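Local coordinates for protein involved in catabolism of external DNA (Legionella pneumophila subsp. pneumophila, PDB 2OO3), which probably methylates N6 of adenine 2030 in 23S ribosomal RNA, with S-adenosyl-L-methionine as the methyl donor, at residues A[10-18]-A[61-69]; A[20-31]-A[99-110]. One frame throughout, in Å; residues are numbered along the deposited sequence.

Contact 1 of 2, residues A[10-18]-A[61-69]; sequences HAGNFADVI and EYKEGINPV
Gly12 and Phe14 run close past Tyr62 and Gly65, with Phe14 CA only 4.0 Å from Gly65 CA. One direct backbone bond joins the segments: Ile66 N donates to Gly12 O at 2.8 Å, and the CA-H groups of Tyr62 and Gly65 lean on the same oxygen. Glycine suits both places. Gly12 has a positive phi of 80° in a type II turn, and a CB there would press on Ile66 CG2 and Tyr62 CB; one on Gly65 would run into Gly12 O. Water 1 adds a bridge, giving a hydrogen to Ala11 O and accepting one from Tyr62 N.

The turn leads straight into helix 14-30. Asn13 is its N-cap: a chi1 of 71° swings CG back over the start of the helix, so that OD1 takes the N-H of Asp16. Asp16 OD2 in turn accepts the N-H of Gly12 at 2.8 Å, which steadies the turn from the helix side.

Glu61 lies alongside His10 and Asn13, its chain extended beyond CG. Its OE1 accepts from His10 ND1 at 3.2 Å; the oxygen sits in the imidazole plane, whereas the N-H arrives from above the carboxylate plane. The other oxygen, OE2, rests against Asn13 CB. Deeper in, beta-branched Val17 presses CG2 to Ile66 N at 3.3 Å, with Tyr83 of helix 81-90 touching both side chains.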
loop_
_atom_site.group_PDB
_atom_site.type_symbol
_atom_site.label_atom_id
_atom_site.label_comp_id
_atom_site.label_asym_id
_atom_site.label_seq_id
_atom_site.Cartn_x
_atom_site.Cartn_y
_atom_site.Cartn_z
ATOM N N HIS A 10 3.224 13.768 -4.295
ATOM C CA HIS A 10 2.309 13.074 -5.266
ATOM C C HIS A 10 1.054 12.482 -4.615
ATOM O O HIS A 10 0.551 11.481 -5.114
ATOM C CB HIS A 10 3.036 11.900 -5.953
ATOM C CG HIS A 10 4.476 12.155 -6.271
ATOM N ND1 HIS A 10 4.883 12.761 -7.440
ATOM C CD2 HIS A 10 5.607 11.876 -5.575
ATOM C CE1 HIS A 10 6.204 12.855 -7.448
ATOM N NE2 HIS A 10 6.668 12.331 -6.325
ATOM N N ALA A 11 0.570 13.049 -3.511
ATOM C CA ALA A 11 -0.517 12.416 -2.731
ATOM C C ALA A 11 -1.786 12.214 -3.542
ATOM O O ALA A 11 -2.301 13.143 -4.174
ATOM C CB ALA A 11 -0.848 13.235 -1.480
ATOM N N GLY A 12 -2.313 11.007 -3.499
ATOM C CA GLY A 12 -3.559 10.728 -4.195
ATOM C C GLY A 12 -3.387 10.483 -5.682
ATOM O O GLY A 12 -4.393 10.445 -6.402
ATOM N N ASN A 13 -2.136 10.311 -6.151
ATOM C CA ASN A 13 -1.909 9.930 -7.566
ATOM C C ASN A 13 -2.413 8.491 -7.843
ATOM O O ASN A 13 -2.896 7.805 -6.916
ATOM C CB ASN A 13 -0.441 10.155 -8.014
ATOM C CG ASN A 13 0.546 9.149 -7.395
ATOM O OD1 ASN A 13 0.197 8.392 -6.514
ATOM N ND2 ASN A 13 1.794 9.148 -7.882
ATOM N N PHE A 14 -2.324 8.037 -9.101
ATOM C CA PHE A 14 -2.870 6.733 -9.459
ATOM C C PHE A 14 -2.249 5.602 -8.638
ATOM O O PHE A 14 -2.929 4.601 -8.326
ATOM C CB PHE A 14 -2.736 6.470 -10.985
ATOM C CG PHE A 14 -1.365 6.013 -11.399
ATOM C CD1 PHE A 14 -1.102 4.671 -11.562
ATOM C CD2 PHE A 14 -0.330 6.922 -11.560
ATOM C CE1 PHE A 14 0.162 4.222 -11.941
ATOM C CE2 PHE A 14 0.954 6.481 -11.943
ATOM C CZ PHE A 14 1.192 5.135 -12.119
ATOM N N ALA A 15 -0.978 5.746 -8.268
ATOM C CA ALA A 15 -0.271 4.721 -7.499
ATOM C C ALA A 15 -0.786 4.636 -6.081
ATOM O O ALA A 15 -0.945 3.535 -5.539
ATOM C CB ALA A 15 1.214 5.023 -7.472
ATOM N N ASP A 16 -1.026 5.796 -5.461
ATOM C CA ASP A 16 -1.712 5.827 -4.160
ATOM C C ASP A 16 -3.051 5.120 -4.218
ATOM O O ASP A 16 -3.413 4.385 -3.324
ATOM C CB ASP A 16 -1.923 7.264 -3.682
ATOM C CG ASP A 16 -0.749 7.777 -2.827
ATOM O OD1 ASP A 16 0.229 7.014 -2.610
ATOM O OD2 ASP A 16 -0.823 8.951 -2.371
ATOM N N VAL A 17 -3.812 5.355 -5.277
ATOM C CA VAL A 17 -5.139 4.770 -5.353
ATOM C C VAL A 17 -5.061 3.241 -5.323
ATOM O O VAL A 17 -5.701 2.583 -4.464
ATOM C CB VAL A 17 -5.921 5.254 -6.606
ATOM C CG1 VAL A 17 -7.253 4.461 -6.742
ATOM C CG2 VAL A 17 -6.203 6.742 -6.494
ATOM N N ILE A 18 -4.258 2.658 -6.225
ATOM C CA ILE A 18 -4.185 1.200 -6.233
ATOM C C ILE A 18 -3.533 0.629 -4.963
ATOM O O ILE A 18 -3.979 -0.393 -4.405
ATOM C CB ILE A 18 -3.567 0.603 -7.521
ATOM C CG1 ILE A 18 -3.543 -0.950 -7.433
ATOM C CG2 ILE A 18 -2.152 1.093 -7.745
ATOM C CD1 ILE A 18 -4.962 -1.639 -7.262
ATOM N N GLU A 61 -1.395 16.168 -8.727
ATOM C CA GLU A 61 -1.427 14.815 -9.283
ATOM C C GLU A 61 -2.696 14.057 -8.876
ATOM O O GLU A 61 -3.144 13.161 -9.583
ATOM C CB GLU A 61 -0.164 14.018 -8.926
ATOM C CG GLU A 61 1.013 14.381 -9.828
ATOM C CD GLU A 61 2.130 13.339 -9.879
ATOM O OE1 GLU A 61 3.305 13.774 -9.986
ATOM O OE2 GLU A 61 1.853 12.104 -9.851
ATOM N N TYR A 62 -3.289 14.451 -7.755
ATOM C CA TYR A 62 -4.526 13.826 -7.308
ATOM C C TYR A 62 -5.675 13.941 -8.307
ATOM O O TYR A 62 -6.555 13.082 -8.337
ATOM C CB TYR A 62 -4.942 14.361 -5.939
ATOM C CG TYR A 62 -5.613 15.700 -5.965
ATOM C CD1 TYR A 62 -6.991 15.799 -6.052
ATOM C CD2 TYR A 62 -4.863 16.873 -5.888
ATOM C CE1 TYR A 62 -7.628 17.036 -6.072
ATOM C CE2 TYR A 62 -5.495 18.127 -5.910
ATOM C CZ TYR A 62 -6.870 18.190 -5.992
ATOM O OH TYR A 62 -7.502 19.422 -6.014
ATOM N N LYS A 63 -5.686 15.005 -9.110
ATOM C CA LYS A 63 -6.702 15.165 -10.174
ATOM C C LYS A 63 -6.806 13.995 -11.152
ATOM O O LYS A 63 -7.860 13.787 -11.768
ATOM C CB LYS A 63 -6.442 16.446 -10.944
ATOM C CG LYS A 63 -6.560 17.652 -10.054
ATOM C CD LYS A 63 -6.195 18.904 -10.791
ATOM C CE LYS A 63 -7.332 19.396 -11.617
ATOM N NZ LYS A 63 -6.736 20.466 -12.447
ATOM N N GLU A 64 -5.716 13.237 -11.275
ATOM C CA GLU A 64 -5.659 12.071 -12.157
ATOM C C GLU A 64 -5.583 10.747 -11.438
ATOM O O GLU A 64 -5.383 9.698 -12.076
ATOM C CB GLU A 64 -4.456 12.179 -13.060
ATOM C CG GLU A 64 -4.653 13.255 -14.094
ATOM C CD GLU A 64 -3.486 13.334 -15.038
ATOM O OE1 GLU A 64 -2.337 12.996 -14.606
ATOM O OE2 GLU A 64 -3.732 13.736 -16.199
ATOM N N GLY A 65 -5.708 10.780 -10.112
ATOM C CA GLY A 65 -5.669 9.558 -9.356
ATOM C C GLY A 65 -6.986 9.458 -8.659
ATOM O O GLY A 65 -7.970 9.051 -9.256
ATOM N N ILE A 66 -6.995 9.835 -7.383
ATOM C CA ILE A 66 -8.199 9.801 -6.593
ATOM C C ILE A 66 -9.371 10.639 -7.168
ATOM O O ILE A 66 -10.522 10.232 -7.054
ATOM C CB ILE A 66 -7.944 10.179 -5.103
ATOM C CG1 ILE A 66 -9.217 10.035 -4.250
ATOM C CG2 ILE A 66 -7.418 11.604 -4.954
ATOM C CD1 ILE A 66 -9.899 8.661 -4.361
ATOM N N ASN A 67 -9.098 11.805 -7.757
ATOM C CA ASN A 67 -10.231 12.679 -8.068
ATOM C C ASN A 67 -11.324 12.061 -8.985
ATOM O O ASN A 67 -12.512 12.194 -8.675
ATOM C CB ASN A 67 -9.784 14.063 -8.559
ATOM C CG ASN A 67 -10.791 15.149 -8.220
ATOM O OD1 ASN A 67 -11.400 15.136 -7.140
ATOM N ND2 ASN A 67 -10.970 16.108 -9.133
ATOM N N PRO A 68 -10.941 11.430 -10.119
ATOM C CA PRO A 68 -11.994 10.793 -10.959
ATOM C C PRO A 68 -12.745 9.664 -10.240
ATOM O O PRO A 68 -13.943 9.448 -10.469
ATOM C CB PRO A 68 -11.206 10.207 -12.151
ATOM C CG PRO A 68 -9.889 10.978 -12.168
ATOM C CD PRO A 68 -9.599 11.301 -10.720
ATOM N N VAL A 69 -12.035 8.963 -9.362
ATOM C CA VAL A 69 -12.592 7.832 -8.636
ATOM C C VAL A 69 -13.575 8.394 -7.612
ATOM O O VAL A 69 -14.732 7.907 -7.499
ATOM C CB VAL A 69 -11.446 6.961 -7.977
ATOM C CG1 VAL A 69 -12.011 5.911 -7.049
ATOM C CG2 VAL A 69 -10.614 6.272 -9.046
HETATM O O HOH W 1 -1.602 15.584 -5.540
HETATM O O HOH W 2 -1.876 10.203 -10.904
#

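Contact 2 of 2, residues A[20-31]-A[99-110]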
loop_
_atom_site.group_PDB
_atom_site.type_symbol
_atom_site.label_atom_id
_atom_site.label_comp_id
_atom_site.label_asym_id
_atom_site.label_seq_id
_atom_site.Cartn_x
_atom_site.Cartn_y
_atom_site.Cartn_z
ATOM N N HIS A 20 -3.571 1.932 -1.907
ATOM C CA HIS A 20 -4.435 2.078 -0.735
ATOM C C HIS A 20 -5.689 1.207 -0.795
ATOM O O HIS A 20 -6.120 0.701 0.220
ATOM C CB HIS A 20 -4.778 3.543 -0.491
ATOM C CG HIS A 20 -3.600 4.359 -0.030
ATOM N ND1 HIS A 20 -3.478 5.706 -0.298
ATOM C CD2 HIS A 20 -2.504 4.021 0.703
ATOM C CE1 HIS A 20 -2.366 6.168 0.252
ATOM N NE2 HIS A 20 -1.753 5.165 0.856
ATOM N N ILE A 21 -6.252 1.001 -1.984
ATOM C CA ILE A 21 -7.371 0.079 -2.096
ATOM C C ILE A 21 -6.881 -1.316 -1.751
ATOM O O ILE A 21 -7.580 -2.051 -1.021
ATOM C CB ILE A 21 -7.993 0.073 -3.523
ATOM C CG1 ILE A 21 -8.541 1.471 -3.825
ATOM C CG2 ILE A 21 -9.090 -1.015 -3.626
ATOM C CD1 ILE A 21 -8.983 1.674 -5.299
ATOM N N THR A 22 -5.696 -1.675 -2.280
ATOM C CA THR A 22 -5.041 -2.957 -1.943
ATOM C C THR A 22 -4.910 -3.116 -0.432
ATOM O O THR A 22 -5.318 -4.130 0.123
ATOM C CB THR A 22 -3.682 -3.096 -2.624
ATOM O OG1 THR A 22 -3.897 -3.120 -4.054
ATOM C CG2 THR A 22 -3.000 -4.404 -2.219
ATOM N N LEU A 23 -4.341 -2.115 0.229
ATOM C CA LEU A 23 -4.267 -2.112 1.696
ATOM C C LEU A 23 -5.647 -2.352 2.338
ATOM O O LEU A 23 -5.780 -3.199 3.212
ATOM C CB LEU A 23 -3.675 -0.773 2.180
ATOM C CG LEU A 23 -3.598 -0.561 3.697
ATOM C CD1 LEU A 23 -2.806 -1.670 4.428
ATOM C CD2 LEU A 23 -2.982 0.837 4.003
ATOM N N THR A 24 -6.680 -1.625 1.899
ATOM C CA THR A 24 -8.003 -1.785 2.513
ATOM C C THR A 24 -8.538 -3.213 2.394
ATOM O O THR A 24 -9.190 -3.704 3.326
ATOM C CB THR A 24 -9.068 -0.752 2.040
ATOM O OG1 THR A 24 -9.492 -1.031 0.697
ATOM C CG2 THR A 24 -8.554 0.714 2.161
ATOM N N ARG A 25 -8.239 -3.886 1.278
ATOM C CA ARG A 25 -8.763 -5.248 1.040
ATOM C C ARG A 25 -7.998 -6.211 1.941
ATOM O O ARG A 25 -8.588 -7.138 2.531
ATOM C CB ARG A 25 -8.618 -5.641 -0.444
ATOM C CG ARG A 25 -9.381 -4.693 -1.394
ATOM C CD ARG A 25 -10.832 -5.116 -1.682
ATOM N NE ARG A 25 -11.556 -5.831 -0.629
ATOM C CZ ARG A 25 -12.507 -5.305 0.148
ATOM N NH1 ARG A 25 -12.850 -4.037 0.073
ATOM N NH2 ARG A 25 -13.101 -6.055 1.039
ATOM N N LEU A 26 -6.696 -5.952 2.118
ATOM C CA LEU A 26 -5.877 -6.799 2.994
ATOM C C LEU A 26 -6.339 -6.670 4.443
ATOM O O LEU A 26 -6.465 -7.673 5.135
ATOM C CB LEU A 26 -4.375 -6.462 2.861
ATOM C CG LEU A 26 -3.800 -6.775 1.455
ATOM C CD1 LEU A 26 -2.376 -6.280 1.406
ATOM C CD2 LEU A 26 -3.863 -8.317 1.153
ATOM N N LEU A 27 -6.616 -5.440 4.873
ATOM C CA LEU A 27 -7.085 -5.158 6.241
ATOM C C LEU A 27 -8.459 -5.769 6.505
ATOM O O LEU A 27 -8.669 -6.401 7.540
ATOM C CB LEU A 27 -7.117 -3.655 6.508
ATOM C CG LEU A 27 -5.718 -2.985 6.596
ATOM C CD1 LEU A 27 -5.928 -1.490 6.592
ATOM C CD2 LEU A 27 -4.930 -3.397 7.815
ATOM N N ALA A 28 -9.361 -5.621 5.531
ATOM C CA ALA A 28 -10.694 -6.214 5.579
ATOM C C ALA A 28 -10.629 -7.724 5.733
ATOM O O ALA A 28 -11.456 -8.298 6.456
ATOM C CB ALA A 28 -11.511 -5.847 4.340
ATOM N N TYR A 29 -9.656 -8.376 5.085
ATOM C CA TYR A 29 -9.567 -9.842 5.195
ATOM C C TYR A 29 -9.040 -10.263 6.538
ATOM O O TYR A 29 -9.608 -11.156 7.206
ATOM C CB TYR A 29 -8.622 -10.425 4.158
ATOM C CG TYR A 29 -8.470 -11.937 4.291
ATOM C CD1 TYR A 29 -9.457 -12.795 3.795
ATOM C CD2 TYR A 29 -7.334 -12.511 4.902
ATOM C CE1 TYR A 29 -9.320 -14.187 3.883
ATOM C CE2 TYR A 29 -7.182 -13.901 5.001
ATOM C CZ TYR A 29 -8.175 -14.731 4.470
ATOM O OH TYR A 29 -8.058 -16.121 4.547
ATOM N N LEU A 30 -7.930 -9.640 6.934
ATOM C CA LEU A 30 -7.214 -10.103 8.124
ATOM C C LEU A 30 -7.979 -9.875 9.402
ATOM O O LEU A 30 -7.838 -10.650 10.358
ATOM C CB LEU A 30 -5.826 -9.474 8.208
ATOM C CG LEU A 30 -4.780 -10.020 7.229
ATOM C CD1 LEU A 30 -3.494 -9.227 7.415
ATOM C CD2 LEU A 30 -4.532 -11.465 7.477
ATOM N N THR A 31 -8.759 -8.795 9.446
ATOM C CA THR A 31 -9.563 -8.505 10.628
ATOM C C THR A 31 -10.765 -9.483 10.765
ATOM O O THR A 31 -11.554 -9.382 11.725
ATOM C CB THR A 31 -10.043 -7.032 10.647
ATOM O OG1 THR A 31 -10.725 -6.750 9.418
ATOM C CG2 THR A 31 -8.823 -6.054 10.805
ATOM N N TYR A 99 -6.218 14.062 1.511
ATOM C CA TYR A 99 -6.099 12.642 1.186
ATOM C C TYR A 99 -5.391 11.896 2.346
ATOM O O TYR A 99 -4.349 12.362 2.819
ATOM C CB TYR A 99 -5.323 12.465 -0.150
ATOM C CG TYR A 99 -5.288 11.021 -0.619
ATOM C CD1 TYR A 99 -6.403 10.445 -1.207
ATOM C CD2 TYR A 99 -4.158 10.228 -0.424
ATOM C CE1 TYR A 99 -6.383 9.127 -1.632
ATOM C CE2 TYR A 99 -4.137 8.889 -0.813
ATOM C CZ TYR A 99 -5.260 8.362 -1.436
ATOM O OH TYR A 99 -5.290 7.054 -1.794
ATOM N N PRO A 100 -5.947 10.745 2.796
ATOM C CA PRO A 100 -5.299 10.017 3.893
ATOM C C PRO A 100 -4.072 9.236 3.443
ATOM O O PRO A 100 -4.005 8.764 2.296
ATOM C CB PRO A 100 -6.391 9.060 4.395
ATOM C CG PRO A 100 -7.541 9.164 3.464
ATOM C CD PRO A 100 -7.162 10.068 2.314
ATOM N N GLY A 101 -3.092 9.115 4.324
ATOM C CA GLY A 101 -1.963 8.240 4.039
ATOM C C GLY A 101 -2.330 6.859 4.539
ATOM O O GLY A 101 -3.344 6.709 5.222
ATOM N N SER A 102 -1.510 5.858 4.226
ATOM C CA SER A 102 -1.753 4.493 4.652
ATOM C C SER A 102 -2.002 4.336 6.165
ATOM O O SER A 102 -2.909 3.577 6.566
ATOM C CB SER A 102 -0.654 3.539 4.115
ATOM O OG SER A 102 0.582 3.834 4.727
ATOM N N PRO A 103 -1.269 5.074 7.019
ATOM C CA PRO A 103 -1.598 4.918 8.459
ATOM C C PRO A 103 -3.046 5.318 8.818
ATOM O O PRO A 103 -3.635 4.686 9.668
ATOM C CB PRO A 103 -0.623 5.907 9.141
ATOM C CG PRO A 103 0.499 6.029 8.210
ATOM C CD PRO A 103 -0.160 6.046 6.845
ATOM N N TYR A 104 -3.592 6.343 8.155
ATOM C CA TYR A 104 -4.974 6.776 8.375
ATOM C C TYR A 104 -5.975 5.707 7.926
ATOM O O TYR A 104 -6.969 5.451 8.619
ATOM C CB TYR A 104 -5.228 8.133 7.683
ATOM C CG TYR A 104 -6.457 8.846 8.198
ATOM C CD1 TYR A 104 -6.351 9.820 9.201
ATOM C CD2 TYR A 104 -7.715 8.581 7.664
ATOM C CE1 TYR A 104 -7.490 10.470 9.717
ATOM C CE2 TYR A 104 -8.868 9.269 8.144
ATOM C CZ TYR A 104 -8.731 10.192 9.172
ATOM O OH TYR A 104 -9.835 10.857 9.648
ATOM N N PHE A 105 -5.716 5.032 6.808
ATOM C CA PHE A 105 -6.529 3.845 6.473
ATOM C C PHE A 105 -6.441 2.748 7.548
ATOM O O PHE A 105 -7.480 2.170 7.971
ATOM C CB PHE A 105 -6.130 3.296 5.084
ATOM C CG PHE A 105 -6.498 4.223 3.935
ATOM C CD1 PHE A 105 -7.825 4.294 3.469
ATOM C CD2 PHE A 105 -5.533 4.999 3.318
ATOM C CE1 PHE A 105 -8.167 5.155 2.397
ATOM C CE2 PHE A 105 -5.867 5.856 2.233
ATOM C CZ PHE A 105 -7.183 5.934 1.795
ATOM N N ALA A 106 -5.226 2.422 7.984
ATOM C CA ALA A 106 -5.047 1.307 8.925
ATOM C C ALA A 106 -5.742 1.552 10.279
ATOM O O ALA A 106 -6.388 0.670 10.858
ATOM C CB ALA A 106 -3.544 0.990 9.103
ATOM N N ILE A 107 -5.620 2.773 10.777
ATOM C CA ILE A 107 -6.240 3.134 12.033
ATOM C C ILE A 107 -7.754 3.025 11.914
ATOM O O ILE A 107 -8.431 2.662 12.863
ATOM C CB ILE A 107 -5.778 4.557 12.475
ATOM C CG1 ILE A 107 -4.319 4.507 12.938
ATOM C CG2 ILE A 107 -6.599 5.026 13.632
ATOM C CD1 ILE A 107 -3.610 5.930 13.091
ATOM N N ASN A 108 -8.292 3.291 10.729
ATOM C CA ASN A 108 -9.731 3.149 10.548
ATOM C C ASN A 108 -10.230 1.717 10.529
ATOM O O ASN A 108 -11.266 1.427 11.124
ATOM C CB ASN A 108 -10.232 3.909 9.309
ATOM C CG ASN A 108 -10.664 5.308 9.654
ATOM O OD1 ASN A 108 -11.803 5.533 10.101
ATOM N ND2 ASN A 108 -9.740 6.253 9.530
ATOM N N GLN A 109 -9.513 0.819 9.869
ATOM C CA GLN A 109 -9.971 -0.555 9.753
ATOM C C GLN A 109 -9.530 -1.551 10.842
ATOM O O GLN A 109 -10.169 -2.610 11.032
ATOM C CB GLN A 109 -9.536 -1.081 8.402
ATOM C CG GLN A 109 -10.555 -0.773 7.300
ATOM C CD GLN A 109 -10.045 -1.276 5.994
ATOM O OE1 GLN A 109 -9.089 -0.731 5.469
ATOM N NE2 GLN A 109 -10.607 -2.365 5.507
ATOM N N LEU A 110 -8.435 -1.248 11.517
ATOM C CA LEU A 110 -7.924 -2.134 12.553
ATOM C C LEU A 110 -8.730 -2.012 13.840
ATOM O O LEU A 110 -9.605 -1.143 13.935
ATOM C CB LEU A 110 -6.419 -1.902 12.781
ATOM C CG LEU A 110 -5.559 -2.454 11.622
ATOM C CD1 LEU A 110 -4.090 -2.107 11.838
ATOM C CD2 LEU A 110 -5.696 -3.944 11.511
HETATM O O HOH W 3 0.685 6.756 2.471
HETATM O O HOH W 4 -12.008 -4.191 9.596
#
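His20 meets Tyr99, Ser102 and Phe105 where the start of helix 102-109 comes against helix 14-30; the segments 20-30 and 102-109 run nearly parallel at 23°, with axes 10.1 Å apart. Its side chain starts with CB over the Phe105 ring, an off-centre CH-pi contact. A chi1 of -69° puts CG opposite the carbonyl carbon, with Phe105 CE2 over one imidazole face, 3.5 Å from CG. ND1 then meets Tyr99 OH edge-on in a short, straight hydrogen bond of 2.7 Å, while CE1 runs beside Tyr99 CE2. On the other flank CD2 faces Ser102 CB, and the tip, NE2, has a weak bond to water 3, which accepts from Ser102 N. Histidine fits because it offers a flat face for Phe105 and two ring nitrogens at its edge, one for Tyr99 OH and one for water 3.

Farther along, Gln109 crosses to the backbone: NE2 donates to Thr24 O at 2.9 Å, close to its own amide plane. That carbonyl already accepts from Ala28 N, so the bond is added without breaking the helix. Gln109 OE1, in contrast, is buried against Thr24 CB and Leu27 CD1 and has no polar partner in the model. Leu27 fills the groove with CD1 on Ala106 CA and CD2 on Leu110 CD2, and water 4 joins Thr31 OG1 to Gln109 O.

The helices pack on strand 38-41, an inner strand of a Rossmann-like methyltransferase sheet. His20 and Ser102 are both predicted to bind S-adenosyl-L-methionine, so this end of the pair probably lines the cofactor pocket.

How the contacts relate
Helix 14-30 serves both contacts: its capped N-terminal end belongs to contact 1 and its later turns to contact 2, and the centres of the two contacts lie 16 Å apart. Tyr99 joins them physically. Its CE1 is 3.9 Å from Ile66 CB and its CD2 is 3.7 Å from Gly12 N, so the partner of His20 also packs on the turn. Along the chain their segments alternate. Both lie near the predicted site: the side chain of His20 is about 5 Å from that of Asp166, the predicted proton acceptor, and that of Asn13 about 9 Å. The Ser102 side chain, about 7 Å from that of His43, belongs to the same predicted cofactor site.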